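Local atomic coordinates of uncharacterized protein (Acinetobacter baumannii, PDB entry 4PAR), a protein that cleaves DNA that carries 5-hydroxymethylcytosine, pairing a Vsr-like endonuclease domain with an SRA-like domain that probably recognises the modified base. Residues T170-I178 / V189-C200; R81-L89 / Y97-M107. The protein carries 3 engineered substitutions. All coordinates share one frame; numbering follows the deposited sequence.

Contact 1 of 2, residues T170-I178 / V189-C200; sequences TEYNPQTYI and VVLKTTKDVCNC. With nucleotides of chain C.
V189 packs over one face of the Y177 ring, the two side chains approaching from opposite directions. CG1 of V189 makes a CH-pi contact, 4.2 Å from the centroid and offset toward the rim, while V189 CG2 touches Y177 CE1 at 3.5 Å. With V189 CG1 anti to the backbone N (chi1 178°) and CG2 anti to the carbonyl carbon, both methyls of the valine reach the ring. L191 runs alongside in the opposite sense and brings CD2 to 4.1 Å from Y177 CE2. At the start of helix 174-180, P174 packs against helix 194-200: its CB meets C200 SG at 3.6 Å and its CG meets CB of D196. I178 CD1 extends the packing to the backbone O of N199.

Polar contacts are mostly local. The V190 carbonyl oxygen lies at the edge of the Y172 ring, near its plane, 3.2 Å from CD1. Y177 OH donates to E171 O at 3.2 Å, in the carbonyl plane and on a lone pair, which helps hold the ring against V189. N173 caps helix 174-180 through OD1, which accepts from Q175 N.

T193, the N-cap of helix 194-200, donates from OG1 to OP1 of DA7 of chain C at 2.9 Å, a contact to the DNA phosphate backbone from the SRA-like part. The helices 174-178 and 194-200 run nearly parallel, 23° apart with axes 9.2 Å from each other; backbone bonds join V189 and L191 to strand 283-295, and M284 of that strand touches Y172 and V190.

Contact 2 of 2, residues R81-L89 / Y97-M107; sequences RNSKMEYSL and YSISQTESDAM. With nucleotides of chain A.
M85 and I99 form a non-hydrogen-bonded pair in an antiparallel beta hairpin, strands 85-87 and 97-99, within the PvuRts1I-like nuclease region. E86 and S98 are the hydrogen-bonded pair: S98 N donates to E86 O nearly straight (172°), and E86 N returns a bond to S98 O at 2.9 Å.

The M85 side chain can be followed outward. CB lies 3.6 Å from S98 O; CG meets CD1 of I99 at 3.7 Å; a bend at chi3 (73°) then turns CE back onto CB of Y97. L59 of strand 57-64 touches both M85 and I99. Y87 and Y97 share one face of the hairpin, with Y87 CD1 over the Y97 ring at 3.4 Å from CE2 and the planes inclined at 48°. On the other face E86 CG touches S98 OG, and K56 holds both residues, by a salt bridge to E86 OE2 and a hydrogen bond to S98 OG.

Ahead of the hairpin, K84 CD touches E103 OE2 at 3.3 Å, the chains crossing at about a right angle; NZ stays 4.4 Å from that OE2, beyond a salt bridge. OP2 of DT13 of chain A lies at the R81 guanidinium edge, near its plane, 3.3 Å from NH1, and takes weak hydrogen bonds from NH1 and NH2.

From the N terminus, contact 2 comes first: residues 81-89 turn back through seven intervening residues to 97-107, closing a hairpin beside the five-stranded sheet of the nuclease region. The chain then runs through strands 113-114 and 119-124 and the long helix 136-159 before contact 1 opens at 170-178. That contact closes a ten-residue excursion containing strand 182-184 and ties helix 174-180 to strand 190-191 and helix 194-200 of the SRA-like part. The two are in series, neither nested nor crossed. Their centres lie 33 Å apart on opposite sides of the chain's centre, and each reaches a DNA phosphate, contact 2 on chain A by weak bonds and contact 1 on chain C.

Contact 1 of 2, residues T170-I178 / V189-C200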
loop_
_atom_site.group_PDB
_atom_site.type_symbol
_atom_site.label_atom_id
_atom_site.label_comp_id
_atom_site.label_asym_id
_atom_site.label_seq_id
_atom_site.Cartn_x
_atom_site.Cartn_y
_atom_site.Cartn_z
ATOM N N THR F 170 13.463 -6.286 28.369
ATOM C CA THR F 170 13.155 -7.577 28.979
ATOM C C THR F 170 11.725 -8.092 28.806
ATOM O O THR F 170 11.445 -9.240 29.141
ATOM C CB THR F 170 13.441 -7.542 30.490
ATOM O OG1 THR F 170 12.846 -6.370 31.063
ATOM C CG2 THR F 170 14.940 -7.531 30.751
ATOM N N GLU F 171 10.819 -7.270 28.290
ATOM C CA GLU F 171 9.408 -7.656 28.299
ATOM C C GLU F 171 9.030 -8.644 27.189
ATOM O O GLU F 171 8.084 -9.413 27.344
ATOM C CB GLU F 171 8.511 -6.417 28.219
ATOM C CG GLU F 171 8.431 -5.758 26.854
ATOM C CD GLU F 171 7.333 -4.714 26.790
ATOM O OE1 GLU F 171 6.586 -4.579 27.782
ATOM O OE2 GLU F 171 7.217 -4.027 25.752
ATOM N N TYR F 172 9.755 -8.628 26.077
ATOM C CA TYR F 172 9.473 -9.550 24.976
ATOM C C TYR F 172 10.357 -10.800 25.027
ATOM O O TYR F 172 10.226 -11.705 24.199
ATOM C CB TYR F 172 9.638 -8.835 23.633
ATOM C CG TYR F 172 8.587 -7.777 23.390
ATOM C CD1 TYR F 172 7.272 -7.986 23.779
ATOM C CD2 TYR F 172 8.909 -6.566 22.788
ATOM C CE1 TYR F 172 6.301 -7.025 23.569
ATOM C CE2 TYR F 172 7.941 -5.596 22.572
ATOM C CZ TYR F 172 6.639 -5.833 22.966
ATOM O OH TYR F 172 5.661 -4.882 22.759
ATOM N N ASN F 173 11.249 -10.849 26.010
ATOM C CA ASN F 173 12.169 -11.968 26.152
ATOM C C ASN F 173 11.648 -12.999 27.149
ATOM O O ASN F 173 11.516 -12.711 28.338
ATOM C CB ASN F 173 13.548 -11.468 26.583
ATOM C CG ASN F 173 14.633 -12.510 26.397
ATOM O OD1 ASN F 173 14.401 -13.706 26.562
ATOM N ND2 ASN F 173 15.831 -12.056 26.045
ATOM N N PRO F 174 11.366 -14.214 26.659
ATOM C CA PRO F 174 10.780 -15.318 27.429
ATOM C C PRO F 174 11.540 -15.648 28.715
ATOM O O PRO F 174 10.919 -16.019 29.718
ATOM C CB PRO F 174 10.847 -16.495 26.452
ATOM C CG PRO F 174 10.848 -15.872 25.108
ATOM C CD PRO F 174 11.604 -14.588 25.253
ATOM N N GLN F 175 12.863 -15.516 28.673
ATOM C CA GLN F 175 13.718 -15.854 29.806
ATOM C C GLN F 175 13.272 -15.135 31.073
ATOM O O GLN F 175 13.320 -15.690 32.169
ATOM C CB GLN F 175 15.177 -15.512 29.493
ATOM C CG GLN F 175 16.153 -15.874 30.604
ATOM C CD GLN F 175 16.130 -17.353 30.946
ATOM O OE1 GLN F 175 16.029 -18.205 30.065
ATOM N NE2 GLN F 175 16.217 -17.663 32.234
ATOM N N THR F 176 12.816 -13.902 30.908
ATOM C CA THR F 176 12.394 -13.090 32.037
ATOM C C THR F 176 11.122 -13.626 32.683
ATOM O O THR F 176 10.956 -13.544 33.900
ATOM C CB THR F 176 12.170 -11.639 31.609
ATOM O OG1 THR F 176 11.066 -11.582 30.699
ATOM C CG2 THR F 176 13.418 -11.104 30.923
ATOM N N TYR F 177 10.223 -14.168 31.867
ATOM C CA TYR F 177 8.981 -14.737 32.380
ATOM C C TYR F 177 9.212 -16.125 32.969
ATOM O O TYR F 177 8.493 -16.554 33.874
ATOM C CB TYR F 177 7.915 -14.790 31.284
ATOM C CG TYR F 177 7.405 -13.428 30.881
ATOM C CD1 TYR F 177 6.611 -12.679 31.741
ATOM C CD2 TYR F 177 7.716 -12.887 29.640
ATOM C CE1 TYR F 177 6.143 -11.429 31.375
ATOM C CE2 TYR F 177 7.254 -11.638 29.267
ATOM C CZ TYR F 177 6.468 -10.914 30.137
ATOM O OH TYR F 177 6.006 -9.671 29.770
ATOM N N ILE F 178 10.213 -16.829 32.448
ATOM C CA ILE F 178 10.637 -18.082 33.062
ATOM C C ILE F 178 11.187 -17.782 34.457
ATOM O O ILE F 178 10.868 -18.473 35.422
ATOM C CB ILE F 178 11.700 -18.809 32.215
ATOM C CG1 ILE F 178 11.102 -19.260 30.881
ATOM C CG2 ILE F 178 12.256 -20.003 32.967
ATOM C CD1 ILE F 178 12.126 -19.786 29.895
ATOM N N VAL F 189 0.855 -9.667 29.063
ATOM C CA VAL F 189 1.961 -10.318 28.374
ATOM C C VAL F 189 1.680 -10.589 26.903
ATOM O O VAL F 189 0.781 -11.355 26.554
ATOM C CB VAL F 189 2.318 -11.642 29.049
ATOM C CG1 VAL F 189 3.436 -12.337 28.286
ATOM C CG2 VAL F 189 2.715 -11.393 30.492
ATOM N N VAL F 190 2.465 -9.949 26.044
ATOM C CA VAL F 190 2.373 -10.150 24.604
ATOM C C VAL F 190 3.749 -10.493 24.058
ATOM O O VAL F 190 4.706 -9.759 24.296
ATOM C CB VAL F 190 1.842 -8.900 23.880
ATOM C CG1 VAL F 190 1.685 -9.182 22.395
ATOM C CG2 VAL F 190 0.520 -8.439 24.487
ATOM N N LEU F 191 3.851 -11.600 23.327
ATOM C CA LEU F 191 5.142 -12.047 22.802
ATOM C C LEU F 191 5.169 -11.970 21.280
ATOM O O LEU F 191 4.125 -12.049 20.632
ATOM C CB LEU F 191 5.447 -13.465 23.274
ATOM C CG LEU F 191 5.604 -13.590 24.786
ATOM C CD1 LEU F 191 5.981 -15.010 25.165
ATOM C CD2 LEU F 191 6.637 -12.595 25.296
ATOM N N LYS F 192 6.367 -11.815 20.715
ATOM C CA LYS F 192 6.492 -11.413 19.316
ATOM C C LYS F 192 6.249 -12.559 18.336
ATOM O O LYS F 192 6.013 -12.315 17.150
ATOM C CB LYS F 192 7.869 -10.786 19.057
ATOM C CG LYS F 192 9.026 -11.762 19.156
ATOM C CD LYS F 192 10.373 -11.110 18.863
ATOM C CE LYS F 192 11.502 -12.133 18.967
ATOM N NZ LYS F 192 12.844 -11.540 18.718
ATOM N N THR F 193 6.302 -13.800 18.819
ATOM C CA THR F 193 6.052 -14.956 17.953
ATOM C C THR F 193 5.708 -16.238 18.713
ATOM O O THR F 193 5.771 -16.280 19.940
ATOM C CB THR F 193 7.268 -15.241 17.055
ATOM O OG1 THR F 193 7.146 -16.549 16.484
ATOM C CG2 THR F 193 8.551 -15.168 17.866
ATOM N N THR F 194 5.383 -17.293 17.969
ATOM C CA THR F 194 4.966 -18.563 18.568
ATOM C C THR F 194 6.131 -19.305 19.225
ATOM O O THR F 194 5.950 -20.005 20.229
ATOM C CB THR F 194 4.310 -19.500 17.527
ATOM O OG1 THR F 194 5.258 -19.837 16.507
ATOM C CG2 THR F 194 3.101 -18.835 16.889
ATOM N N LYS F 195 7.324 -19.149 18.659
ATOM C CA LYS F 195 8.497 -19.844 19.170
ATOM C C LYS F 195 8.828 -19.373 20.581
ATOM O O LYS F 195 9.299 -20.154 21.399
ATOM C CB LYS F 195 9.706 -19.648 18.241
ATOM C CG LYS F 195 10.263 -18.229 18.193
ATOM C CD LYS F 195 11.540 -18.152 17.367
ATOM C CE LYS F 195 12.106 -16.740 17.324
ATOM N NZ LYS F 195 13.344 -16.660 16.498
ATOM N N ASP F 196 8.567 -18.104 20.871
ATOM C CA ASP F 196 8.887 -17.551 22.181
ATOM C C ASP F 196 7.959 -18.101 23.259
ATOM O O ASP F 196 8.414 -18.633 24.281
ATOM C CB ASP F 196 8.809 -16.026 22.148
ATOM C CG ASP F 196 9.831 -15.412 21.215
ATOM O OD1 ASP F 196 10.837 -16.080 20.902
ATOM O OD2 ASP F 196 9.633 -14.254 20.801
ATOM N N VAL F 197 6.658 -17.976 23.017
ATOM C CA VAL F 197 5.653 -18.458 23.955
ATOM C C VAL F 197 5.807 -19.966 24.145
ATOM O O VAL F 197 5.595 -20.484 25.242
ATOM C CB VAL F 197 4.218 -18.091 23.483
ATOM C CG1 VAL F 197 4.109 -18.179 21.981
ATOM C CG2 VAL F 197 3.166 -18.957 24.163
ATOM N N CYS F 198 6.216 -20.661 23.084
ATOM C CA CYS F 198 6.583 -22.069 23.202
ATOM C C CYS F 198 7.786 -22.267 24.129
ATOM O O CYS F 198 7.765 -23.136 24.999
ATOM C CB CYS F 198 6.886 -22.665 21.827
ATOM S SG CYS F 198 5.441 -23.279 20.935
ATOM N N ASN F 199 8.828 -21.456 23.945
ATOM C CA ASN F 199 10.056 -21.576 24.734
ATOM C C ASN F 199 9.877 -21.157 26.187
ATOM O O ASN F 199 10.777 -21.340 27.011
ATOM C CB ASN F 199 11.185 -20.747 24.118
ATOM C CG ASN F 199 11.595 -21.239 22.746
ATOM O OD1 ASN F 199 11.414 -22.408 22.410
ATOM N ND2 ASN F 199 12.143 -20.337 21.938
ATOM N N CYS F 200 8.725 -20.570 26.492
ATOM C CA CYS F 200 8.395 -20.223 27.870
ATOM C C CYS F 200 8.095 -21.458 28.706
ATOM O O CYS F 200 8.350 -21.486 29.911
ATOM C CB CYS F 200 7.195 -19.281 27.907
ATOM S SG CYS F 200 7.526 -17.674 27.203
ATOM P P DA C 7 4.458 -16.146 13.264
ATOM O OP1 DA C 7 4.878 -16.195 14.681
ATOM O OP2 DA C 7 3.307 -15.304 12.864
ATOM O "O5'" DA C 7 5.716 -15.739 12.366
ATOM C "C5'" DA C 7 6.964 -16.361 12.583
ATOM C "C4'" DA C 7 7.976 -15.930 11.540
ATOM O "O4'" DA C 7 7.562 -16.395 10.233
ATOM C "C3'" DA C 7 8.183 -14.422 11.416
ATOM O "O3'" DA C 7 9.576 -14.136 11.462
ATOM C "C2'" DA C 7 7.573 -14.078 10.052
ATOM C "C1'" DA C 7 7.763 -15.377 9.287
ATOM N N9 DA C 7 6.803 -15.578 8.201
ATOM C C8 DA C 7 5.445 -15.638 8.312
ATOM N N7 DA C 7 4.826 -15.849 7.175
ATOM C C5 DA C 7 5.849 -15.944 6.249
ATOM C C6 DA C 7 5.849 -16.163 4.857
ATOM N N6 DA C 7 4.733 -16.334 4.144
ATOM N N1 DA C 7 7.043 -16.202 4.228
ATOM C C2 DA C 7 8.158 -16.033 4.954
ATOM N N3 DA C 7 8.284 -15.818 6.266
ATOM C C4 DA C 7 7.079 -15.784 6.862
#

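Contact 2 of 2, residues R81-L89 / Y97-M107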
loop_
_atom_site.group_PDB
_atom_site.type_symbol
_atom_site.label_atom_id
_atom_site.label_comp_id
_atom_site.label_asym_id
_atom_site.label_seq_id
_atom_site.Cartn_x
_atom_site.Cartn_y
_atom_site.Cartn_z
ATOM N N ARG F 81 -14.051 15.043 10.274
ATOM C CA ARG F 81 -14.115 14.177 9.130
ATOM C C ARG F 81 -12.731 14.012 8.608
ATOM O O ARG F 81 -11.915 14.903 8.695
ATOM C CB ARG F 81 -14.964 14.802 8.048
ATOM C CG ARG F 81 -14.338 16.048 7.459
ATOM C CD ARG F 81 -15.405 16.966 6.894
ATOM N NE ARG F 81 -14.907 18.320 6.700
ATOM C CZ ARG F 81 -14.539 18.813 5.527
ATOM N NH1 ARG F 81 -14.622 18.058 4.442
ATOM N NH2 ARG F 81 -14.098 20.063 5.441
ATOM N N ASN F 82 -12.489 12.847 8.049
ATOM C CA ASN F 82 -13.553 11.879 7.962
ATOM C C ASN F 82 -13.197 10.596 8.662
ATOM O O ASN F 82 -12.423 9.801 8.158
ATOM C CB ASN F 82 -13.892 11.594 6.511
ATOM C CG ASN F 82 -12.734 11.002 5.759
ATOM O OD1 ASN F 82 -11.637 10.891 6.291
ATOM N ND2 ASN F 82 -12.969 10.624 4.514
ATOM N N SER F 83 -13.787 10.397 9.827
ATOM C CA SER F 83 -13.487 9.242 10.628
ATOM C C SER F 83 -14.561 8.204 10.475
ATOM O O SER F 83 -15.705 8.511 10.224
ATOM C CB SER F 83 -13.375 9.637 12.089
ATOM O OG SER F 83 -14.653 9.800 12.641
ATOM N N LYS F 84 -14.161 6.960 10.642
ATOM C CA LYS F 84 -15.054 5.811 10.581
ATOM C C LYS F 84 -15.792 5.656 11.904
ATOM O O LYS F 84 -16.659 4.793 12.049
ATOM C CB LYS F 84 -14.261 4.544 10.251
ATOM C CG LYS F 84 -13.315 4.703 9.062
ATOM C CD LYS F 84 -12.357 3.527 8.935
ATOM C CE LYS F 84 -11.370 3.728 7.793
ATOM N NZ LYS F 84 -10.466 2.553 7.632
ATOM N N MET F 85 -15.451 6.510 12.866
ATOM C CA MET F 85 -16.012 6.404 14.203
ATOM C C MET F 85 -17.451 6.891 14.270
ATOM O O MET F 85 -17.983 7.443 13.305
ATOM C CB MET F 85 -15.157 7.194 15.195
ATOM C CG MET F 85 -13.701 6.743 15.249
ATOM S SD MET F 85 -12.596 7.965 15.980
ATOM C CE MET F 85 -13.043 7.868 17.705
ATOM N N GLU F 86 -18.064 6.691 15.432
ATOM C CA GLU F 86 -19.420 7.144 15.701
ATOM C C GLU F 86 -19.609 7.346 17.203
ATOM O O GLU F 86 -19.037 6.618 18.023
ATOM C CB GLU F 86 -20.452 6.159 15.141
ATOM C CG GLU F 86 -20.357 4.744 15.684
ATOM C CD GLU F 86 -21.351 3.797 15.025
ATOM O OE1 GLU F 86 -21.744 4.052 13.867
ATOM O OE2 GLU F 86 -21.744 2.799 15.666
ATOM N N TYR F 87 -20.432 8.331 17.549
ATOM C CA TYR F 87 -20.587 8.783 18.927
ATOM C C TYR F 87 -21.852 8.204 19.529
ATOM O O TYR F 87 -22.956 8.547 19.110
ATOM C CB TYR F 87 -20.620 10.314 18.976
ATOM C CG TYR F 87 -20.461 10.919 20.354
ATOM C CD1 TYR F 87 -19.335 10.657 21.120
ATOM C CD2 TYR F 87 -21.421 11.779 20.875
ATOM C CE1 TYR F 87 -19.175 11.217 22.374
ATOM C CE2 TYR F 87 -21.271 12.344 22.129
ATOM C CZ TYR F 87 -20.142 12.061 22.871
ATOM O OH TYR F 87 -19.970 12.614 24.119
ATOM N N SER F 88 -21.685 7.325 20.512
ATOM C CA SER F 88 -22.812 6.624 21.118
ATOM C C SER F 88 -22.658 6.503 22.630
ATOM O O SER F 88 -21.572 6.701 23.173
ATOM C CB SER F 88 -22.968 5.234 20.500
ATOM O OG SER F 88 -24.019 4.519 21.125
ATOM N N LEU F 89 -23.751 6.182 23.309
ATOM C CA LEU F 89 -23.702 5.981 24.748
ATOM C C LEU F 89 -23.710 4.490 25.070
ATOM O O LEU F 89 -24.381 3.700 24.404
ATOM C CB LEU F 89 -24.868 6.686 25.439
ATOM C CG LEU F 89 -24.756 6.820 26.960
ATOM C CD1 LEU F 89 -23.477 7.553 27.354
ATOM C CD2 LEU F 89 -25.978 7.530 27.522
ATOM N N TYR F 97 -16.936 6.489 22.138
ATOM C CA TYR F 97 -16.679 6.458 20.702
ATOM C C TYR F 97 -16.458 5.042 20.222
ATOM O O TYR F 97 -15.653 4.312 20.794
ATOM C CB TYR F 97 -15.460 7.307 20.341
ATOM C CG TYR F 97 -15.568 8.766 20.710
ATOM C CD1 TYR F 97 -15.244 9.199 21.987
ATOM C CD2 TYR F 97 -15.975 9.713 19.777
ATOM C CE1 TYR F 97 -15.328 10.529 22.333
ATOM C CE2 TYR F 97 -16.063 11.049 20.114
ATOM C CZ TYR F 97 -15.739 11.450 21.396
ATOM O OH TYR F 97 -15.817 12.773 21.758
ATOM N N SER F 98 -17.158 4.664 19.159
ATOM C CA SER F 98 -17.078 3.303 18.651
ATOM C C SER F 98 -16.879 3.288 17.141
ATOM O O SER F 98 -16.804 4.334 16.510
ATOM C CB SER F 98 -18.338 2.529 19.029
ATOM O OG SER F 98 -19.497 3.233 18.624
ATOM N N ILE F 99 -16.785 2.094 16.568
ATOM C CA ILE F 99 -16.586 1.948 15.134
ATOM C C ILE F 99 -17.792 1.256 14.522
ATOM O O ILE F 99 -18.384 0.377 15.147
ATOM C CB ILE F 99 -15.320 1.132 14.825
ATOM C CG1 ILE F 99 -14.162 1.594 15.705
ATOM C CG2 ILE F 99 -14.956 1.230 13.353
ATOM C CD1 ILE F 99 -13.816 3.057 15.534
ATOM N N SER F 100 -18.161 1.648 13.306
ATOM C CA SER F 100 -19.252 0.980 12.600
ATOM C C SER F 100 -18.941 -0.502 12.410
ATOM O O SER F 100 -17.809 -0.867 12.092
ATOM C CB SER F 100 -19.512 1.651 11.250
ATOM O OG SER F 100 -18.307 2.121 10.669
ATOM N N GLN F 101 -19.950 -1.348 12.615
ATOM C CA GLN F 101 -19.789 -2.803 12.531
ATOM C C GLN F 101 -19.205 -3.251 11.197
ATOM O O GLN F 101 -18.540 -4.283 11.120
ATOM C CB GLN F 101 -21.127 -3.509 12.765
ATOM C CG GLN F 101 -21.569 -3.577 14.223
ATOM C CD GLN F 101 -22.157 -2.269 14.735
ATOM O OE1 GLN F 101 -21.746 -1.182 14.329
ATOM N NE2 GLN F 101 -23.132 -2.375 15.631
ATOM N N THR F 102 -19.463 -2.472 10.151
ATOM C CA THR F 102 -18.885 -2.732 8.838
ATOM C C THR F 102 -17.365 -2.569 8.873
ATOM O O THR F 102 -16.634 -3.350 8.260
ATOM C CB THR F 102 -19.484 -1.799 7.762
ATOM O OG1 THR F 102 -19.472 -0.444 8.233
ATOM C CG2 THR F 102 -20.916 -2.205 7.442
ATOM N N GLU F 103 -16.893 -1.559 9.596
ATOM C CA GLU F 103 -15.458 -1.333 9.730
ATOM C C GLU F 103 -14.882 -2.153 10.881
ATOM O O GLU F 103 -13.667 -2.268 11.026
ATOM C CB GLU F 103 -15.163 0.155 9.942
ATOM C CG GLU F 103 -15.779 1.086 8.901
ATOM C CD GLU F 103 -14.970 1.174 7.617
ATOM O OE1 GLU F 103 -14.508 0.125 7.120
ATOM O OE2 GLU F 103 -14.796 2.300 7.103
ATOM N N SER F 104 -15.762 -2.723 11.696
ATOM C CA SER F 104 -15.331 -3.524 12.836
ATOM C C SER F 104 -14.873 -4.918 12.406
ATOM O O SER F 104 -13.908 -5.457 12.950
ATOM C CB SER F 104 -16.455 -3.633 13.871
ATOM O OG SER F 104 -16.690 -2.388 14.512
ATOM N N ASP F 105 -15.557 -5.500 11.425
ATOM C CA ASP F 105 -15.172 -6.822 10.943
ATOM C C ASP F 105 -13.964 -6.718 10.014
ATOM O O ASP F 105 -13.382 -7.729 9.618
ATOM C CB ASP F 105 -16.343 -7.524 10.241
ATOM C CG ASP F 105 -16.821 -6.786 9.005
ATOM O OD1 ASP F 105 -16.208 -6.957 7.930
ATOM O OD2 ASP F 105 -17.823 -6.049 9.101
ATOM N N ALA F 106 -13.594 -5.491 9.661
ATOM C CA ALA F 106 -12.373 -5.252 8.902
ATOM C C ALA F 106 -11.163 -5.260 9.829
ATOM O O ALA F 106 -10.065 -5.665 9.448
ATOM C CB ALA F 106 -12.463 -3.933 8.152
ATOM N N MET F 107 -11.382 -4.797 11.052
ATOM C CA MET F 107 -10.320 -4.626 12.037
ATOM C C MET F 107 -10.160 -5.806 13.000
ATOM O O MET F 107 -9.475 -5.683 14.012
ATOM C CB MET F 107 -10.541 -3.326 12.801
ATOM C CG MET F 107 -10.550 -2.134 11.858
ATOM S SD MET F 107 -10.498 -0.511 12.626
ATOM C CE MET F 107 -10.829 0.516 11.193
ATOM P P DT A 13 -15.378 20.502 0.821
ATOM O OP1 DT A 13 -16.654 19.785 0.608
ATOM O OP2 DT A 13 -14.689 20.437 2.128
ATOM O "O5'" DT A 13 -14.337 20.012 -0.279
ATOM C "C5'" DT A 13 -14.639 20.171 -1.653
ATOM C "C4'" DT A 13 -13.451 19.774 -2.500
ATOM O "O4'" DT A 13 -12.462 20.840 -2.493
ATOM C "C3'" DT A 13 -12.715 18.521 -2.020
ATOM O "O3'" DT A 13 -12.410 17.702 -3.130
ATOM C "C2'" DT A 13 -11.445 19.092 -1.385
ATOM C "C1'" DT A 13 -11.193 20.264 -2.305
ATOM N N1 DT A 13 -10.256 21.296 -1.768
ATOM C C2 DT A 13 -9.354 21.879 -2.627
ATOM O O2 DT A 13 -9.279 21.590 -3.808
ATOM N N3 DT A 13 -8.540 22.817 -2.057
ATOM C C4 DT A 13 -8.528 23.228 -0.742
ATOM O O4 DT A 13 -7.744 24.088 -0.331
ATOM C C5 DT A 13 -9.501 22.575 0.113
ATOM C C7 DT A 13 -9.593 22.934 1.564
ATOM C C6 DT A 13 -10.310 21.653 -0.437
#